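Local coordinates for protein 3,4-dihydroxybenzoate decarboxylase (PDB 5NY5) that catalyses the reversible decarboxylation of 3,4-dihydroxybenzoate to catechol, as a prenylated-flavin-dependent enzyme of the UbiD family that also binds a metal ion, at residues Lys202-Thr207 / Gly267-Gly272; Thr428-Ile433 / Lys458-Cys463. All blocks are in the same frame, centred on the assembly; numbering follows the deposited sequence.

Both interactions are antiparallel strand pairs, but they lie in different parts of the UbiD fold. Interaction 1 (202-207 with 267-272) belongs to the antiparallel sheet of the Rift-related, FMN-binding-type domain. Its Val206 side chain is about 8 Å from that of His170, a prenylated-FMN site residue. Its Leu204 side chain is about 9 Å from that of Asp166, a manganese ligand; neither the flavin nor the manganese is bound to this chain. Interaction 2 (428-433 with 458-463) lies in the C-terminal domain, away from these sites and against two other subunits. The centres are 43 Å apart and the nearest atoms about 29 Å, so the two do not touch.

Interaction 1. Residues Lys202-Thr207 / Gly267-Gly272; sequences KPLPVT and GELLPG
Leu204 and Leu269 lie side by side and point the same way, with Leu204 CD2 4.1 Å from Leu269 CD1. That same CD1 also reaches Val206 CG1, and here the two side chains cross at about a right angle. One methyl of Leu269 therefore meets both neighbours on this face. On the other face, Glu268 runs alongside Pro203. CG of Glu268 is anti to its carbonyl carbon (chi1 -67°), which sets it 4.0 Å from Pro205 CA. The chain is extended beyond CG, and OE2 comes 3.3 Å from Pro203 CG, a contact with ring carbon and not a hydrogen bond.

The two strands, 204-210 and 263-269, are antiparallel neighbours in the FMN-binding-type sheet of the UbiD fold. Helix 189-199 covers Leu204 through Phe193 and Ala197, while Ile304 of strand 303-311 touches Val206 and Leu269. Val206 and Gly267 form a hydrogen-bonded pair: Val206 N lies 2.9 Å from Gly267 O, and the return bond from Gly267 N to Val206 O closes the pair. Leu269 N donates to Leu204 O at 3.0 Å. The return bond, Leu204 N to Leu269 O, is weak at 3.4 Å. Beyond the paired strands, Pro271 CG meets the carbonyl O of Lys202, and its CD packs against Pro203.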
loop_
_atom_site.group_PDB
_atom_site.type_symbol
_atom_site.label_atom_id
_atom_site.label_comp_id
_atom_site.label_asym_id
_atom_site.label_seq_id
_atom_site.Cartn_x
_atom_site.Cartn_y
_atom_site.Cartn_z
ATOM N N LYS A 202 -40.833 21.567 -33.696
ATOM C CA LYS A 202 -40.813 20.904 -34.985
ATOM C C LYS A 202 -40.085 19.569 -34.890
ATOM O O LYS A 202 -39.076 19.461 -34.186
ATOM C CB LYS A 202 -40.129 21.782 -36.043
ATOM C CG LYS A 202 -40.951 22.984 -36.482
ATOM C CD LYS A 202 -42.141 22.560 -37.330
ATOM C CE LYS A 202 -41.689 21.849 -38.597
ATOM N NZ LYS A 202 -42.835 21.496 -39.482
ATOM N N PRO A 203 -40.572 18.535 -35.570
ATOM C CA PRO A 203 -39.884 17.241 -35.542
ATOM C C PRO A 203 -38.594 17.285 -36.348
ATOM O O PRO A 203 -38.276 18.264 -37.027
ATOM C CB PRO A 203 -40.904 16.285 -36.167
ATOM C CG PRO A 203 -41.726 17.156 -37.054
ATOM C CD PRO A 203 -41.815 18.487 -36.359
ATOM N N LEU A 204 -37.839 16.193 -36.260
ATOM C CA LEU A 204 -36.583 16.053 -36.985
ATOM C C LEU A 204 -36.666 14.852 -37.915
ATOM O O LEU A 204 -36.904 13.726 -37.444
ATOM C CB LEU A 204 -35.404 15.896 -36.023
ATOM C CG LEU A 204 -34.026 15.875 -36.688
ATOM C CD1 LEU A 204 -33.707 17.230 -37.302
ATOM C CD2 LEU A 204 -32.947 15.462 -35.700
ATOM N N PRO A 205 -36.472 15.025 -39.224
ATOM C CA PRO A 205 -36.587 13.887 -40.147
ATOM C C PRO A 205 -35.328 13.031 -40.109
ATOM O O PRO A 205 -34.208 13.545 -40.149
ATOM C CB PRO A 205 -36.769 14.554 -41.518
ATOM C CG PRO A 205 -36.675 16.056 -41.278
ATOM C CD PRO A 205 -36.084 16.256 -39.924
ATOM N N VAL A 206 -35.522 11.713 -40.031
ATOM C CA VAL A 206 -34.423 10.758 -39.996
ATOM C C VAL A 206 -34.760 9.573 -40.890
ATOM O O VAL A 206 -35.926 9.284 -41.168
ATOM C CB VAL A 206 -34.118 10.262 -38.563
ATOM C CG1 VAL A 206 -33.597 11.401 -37.696
ATOM C CG2 VAL A 206 -35.360 9.639 -37.946
ATOM N N THR A 207 -33.716 8.890 -41.348
ATOM C CA THR A 207 -33.849 7.617 -42.040
ATOM C C THR A 207 -33.044 6.563 -41.296
ATOM O O THR A 207 -31.933 6.831 -40.829
ATOM C CB THR A 207 -33.373 7.696 -43.492
ATOM O OG1 THR A 207 -31.949 7.848 -43.525
ATOM C CG2 THR A 207 -34.026 8.871 -44.203
ATOM N N GLY A 267 -38.815 8.190 -40.618
ATOM C CA GLY A 267 -39.615 8.679 -39.517
ATOM C C GLY A 267 -39.139 10.037 -39.052
ATOM O O GLY A 267 -38.215 10.626 -39.614
ATOM N N GLU A 268 -39.794 10.529 -38.004
ATOM C CA GLU A 268 -39.468 11.813 -37.406
ATOM C C GLU A 268 -39.439 11.676 -35.893
ATOM O O GLU A 268 -40.210 10.912 -35.307
ATOM C CB GLU A 268 -40.478 12.895 -37.812
ATOM C CG GLU A 268 -40.448 13.251 -39.286
ATOM C CD GLU A 268 -41.611 14.130 -39.694
ATOM O OE1 GLU A 268 -41.709 14.467 -40.893
ATOM O OE2 GLU A 268 -42.429 14.481 -38.818
ATOM N N LEU A 269 -38.536 12.424 -35.266
ATOM C CA LEU A 269 -38.455 12.482 -33.810
ATOM C C LEU A 269 -39.453 13.520 -33.310
ATOM O O LEU A 269 -39.279 14.721 -33.542
ATOM C CB LEU A 269 -37.033 12.815 -33.372
ATOM C CG LEU A 269 -36.010 11.688 -33.526
ATOM C CD1 LEU A 269 -34.621 12.244 -33.781
ATOM C CD2 LEU A 269 -36.008 10.809 -32.288
ATOM N N LEU A 270 -40.494 13.063 -32.627
ATOM C CA LEU A 270 -41.571 13.954 -32.214
ATOM C C LEU A 270 -41.143 14.776 -31.003
ATOM O O LEU A 270 -40.684 14.208 -30.007
ATOM C CB LEU A 270 -42.827 13.159 -31.889
ATOM C CG LEU A 270 -43.311 12.196 -32.970
ATOM C CD1 LEU A 270 -44.619 11.548 -32.554
ATOM C CD2 LEU A 270 -43.462 12.921 -34.297
ATOM N N PRO A 271 -41.283 16.099 -31.048
ATOM C CA PRO A 271 -40.842 16.925 -29.921
ATOM C C PRO A 271 -41.786 16.817 -28.735
ATOM O O PRO A 271 -42.988 16.584 -28.881
ATOM C CB PRO A 271 -40.848 18.347 -30.495
ATOM C CG PRO A 271 -41.009 18.187 -31.977
ATOM C CD PRO A 271 -41.754 16.914 -32.175
ATOM N N GLY A 272 -41.219 16.993 -27.545
ATOM C CA GLY A 272 -42.008 17.030 -26.331
ATOM C C GLY A 272 -42.408 15.670 -25.798
ATOM O O GLY A 272 -42.423 15.460 -24.580
#

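Interaction 2. Residues Thr428-Ile433 / Lys458-Cys463; sequences TTLPGI and KTIFDC
Lys458 sends its hydrocarbon chain across Ile433, just after the chain turns a corner at Gly432. The two side chains cross at about a right angle. Lys458 CE is 3.6 Å from Ile433 CG2, and CD lies near both CG2 and CB. The lysine chain is extended beyond CG, which carries CD and CE past Ile433. The ammonium group NZ ends at two backbone carbonyls, those of Leu395 and Arg434. Gly432 and Ile433 both face Ser456, which makes a G1 beta bulge; Gly432 has a positive phi (78°), as the first residue of such a bulge usually does.

Leu430 lies over the carbonyl of Lys458. Its CD1 is 3.2 Å from Lys458 O and also packs on Ile460 CD1 at 4.2 Å. The same carbonyl accepts Leu430 N at 2.7 Å, with a bent N-H...O angle of 133°. Lys458 N returns a bond to Leu430 O, but approaches from above the carbonyl plane. Thr428 and Ile460 form the other hydrogen-bonded pair, with Ile460 N 3.0 Å from Thr428 O.

Strand 427-434 is outermost within the chain in the mixed sheet of the UbiD C-terminal domain, and 455-462 lies between it and 397-401. Helix 380-391 covers Ile460 through Ala385, Leu386 and Leu389.

On the opposite face from Leu430, Thr429 and Thr459 lie side by side, with Thr429 CG2 4.1 Å from Thr459 OG1. Thr459 CG2 sits 3.5 Å above the ring of Phe461, offset toward the rim. Gly423 of a third subunit packs on both threonines, and Leu386 of a second subunit packs on Leu430.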
loop_
_atom_site.group_PDB
_atom_site.type_symbol
_atom_site.label_atom_id
_atom_site.label_comp_id
_atom_site.label_asym_id
_atom_site.label_seq_id
_atom_site.Cartn_x
_atom_site.Cartn_y
_atom_site.Cartn_z
ATOM N N THR A 428 -0.238 -1.651 -11.258
ATOM C CA THR A 428 -0.454 -0.264 -10.863
ATOM C C THR A 428 -1.946 0.032 -10.887
ATOM O O THR A 428 -2.588 -0.090 -11.934
ATOM C CB THR A 428 0.291 0.696 -11.790
ATOM O OG1 THR A 428 1.699 0.460 -11.697
ATOM C CG2 THR A 428 0.011 2.127 -11.398
ATOM N N THR A 429 -2.491 0.425 -9.739
ATOM C CA THR A 429 -3.904 0.746 -9.608
ATOM C C THR A 429 -4.104 2.254 -9.649
ATOM O O THR A 429 -3.316 3.012 -9.077
ATOM C CB THR A 429 -4.476 0.180 -8.307
ATOM O OG1 THR A 429 -3.664 0.599 -7.203
ATOM C CG2 THR A 429 -4.516 -1.342 -8.362
ATOM N N LEU A 430 -5.162 2.683 -10.336
ATOM C CA LEU A 430 -5.467 4.100 -10.526
ATOM C C LEU A 430 -6.912 4.332 -10.109
ATOM O O LEU A 430 -7.838 4.177 -10.914
ATOM C CB LEU A 430 -5.227 4.532 -11.971
ATOM C CG LEU A 430 -3.801 4.478 -12.530
ATOM C CD1 LEU A 430 -3.393 3.072 -12.922
ATOM C CD2 LEU A 430 -3.687 5.382 -13.736
ATOM N N PRO A 431 -7.142 4.698 -8.855
ATOM C CA PRO A 431 -8.514 4.833 -8.360
ATOM C C PRO A 431 -9.172 6.136 -8.788
ATOM O O PRO A 431 -8.517 7.141 -9.062
ATOM C CB PRO A 431 -8.341 4.783 -6.839
ATOM C CG PRO A 431 -6.961 5.290 -6.611
ATOM C CD PRO A 431 -6.148 4.798 -7.771
ATOM N N GLY A 432 -10.501 6.091 -8.842
ATOM C CA GLY A 432 -11.308 7.280 -9.031
ATOM C C GLY A 432 -11.394 7.824 -10.439
ATOM O O GLY A 432 -11.676 9.012 -10.608
ATOM N N ILE A 433 -11.178 7.001 -11.459
ATOM C CA ILE A 433 -11.199 7.453 -12.845
ATOM C C ILE A 433 -12.510 7.020 -13.483
ATOM O O ILE A 433 -12.868 5.838 -13.434
ATOM C CB ILE A 433 -9.999 6.897 -13.629
ATOM C CG1 ILE A 433 -8.716 7.058 -12.817
ATOM C CG2 ILE A 433 -9.866 7.612 -14.958
ATOM C CD1 ILE A 433 -8.358 8.492 -12.532
ATOM N N LYS A 458 -8.728 1.775 -12.307
ATOM C CA LYS A 458 -8.173 1.287 -13.556
ATOM C C LYS A 458 -6.787 0.724 -13.288
ATOM O O LYS A 458 -5.999 1.323 -12.556
ATOM C CB LYS A 458 -8.125 2.403 -14.599
ATOM C CG LYS A 458 -9.477 3.074 -14.796
ATOM C CD LYS A 458 -9.545 3.881 -16.078
ATOM C CE LYS A 458 -10.952 4.406 -16.312
ATOM N NZ LYS A 458 -11.097 5.029 -17.655
ATOM N N THR A 459 -6.500 -0.438 -13.863
ATOM C CA THR A 459 -5.318 -1.209 -13.504
ATOM C C THR A 459 -4.462 -1.457 -14.734
ATOM O O THR A 459 -4.974 -1.836 -15.790
ATOM C CB THR A 459 -5.713 -2.541 -12.855
ATOM O OG1 THR A 459 -6.620 -2.292 -11.775
ATOM C CG2 THR A 459 -4.489 -3.249 -12.311
ATOM N N ILE A 460 -3.161 -1.250 -14.586
ATOM C CA ILE A 460 -2.185 -1.525 -15.630
ATOM C C ILE A 460 -1.395 -2.754 -15.201
ATOM O O ILE A 460 -0.651 -2.713 -14.213
ATOM C CB ILE A 460 -1.263 -0.325 -15.877
ATOM C CG1 ILE A 460 -2.082 0.907 -16.260
ATOM C CG2 ILE A 460 -0.247 -0.649 -16.952
ATOM C CD1 ILE A 460 -1.262 2.184 -16.408
ATOM N N PHE A 461 -1.556 -3.851 -15.932
ATOM C CA PHE A 461 -0.771 -5.061 -15.721
ATOM C C PHE A 461 0.416 -5.021 -16.673
ATOM O O PHE A 461 0.245 -5.159 -17.888
ATOM C CB PHE A 461 -1.614 -6.313 -15.956
ATOM C CG PHE A 461 -2.771 -6.461 -15.014
ATOM C CD1 PHE A 461 -2.652 -7.213 -13.856
ATOM C CD2 PHE A 461 -3.986 -5.867 -15.294
ATOM C CE1 PHE A 461 -3.722 -7.358 -12.995
ATOM C CE2 PHE A 461 -5.058 -6.009 -14.435
ATOM C CZ PHE A 461 -4.924 -6.755 -13.284
ATOM N N ASP A 462 1.613 -4.829 -16.130
ATOM C CA ASP A 462 2.828 -4.791 -16.940
ATOM C C ASP A 462 3.418 -6.194 -16.983
ATOM O O ASP A 462 4.112 -6.620 -16.059
ATOM C CB ASP A 462 3.825 -3.781 -16.386
ATOM C CG ASP A 462 5.122 -3.751 -17.173
ATOM O OD1 ASP A 462 6.139 -3.289 -16.618
ATOM O OD2 ASP A 462 5.131 -4.193 -18.342
ATOM N N CYS A 463 3.147 -6.914 -18.071
ATOM C CA CYS A 463 3.665 -8.258 -18.265
ATOM C C CYS A 463 4.802 -8.297 -19.271
ATOM O O CYS A 463 5.055 -9.346 -19.869
ATOM C CB CYS A 463 2.547 -9.201 -18.700
ATOM S SG CYS A 463 1.160 -9.200 -17.578
#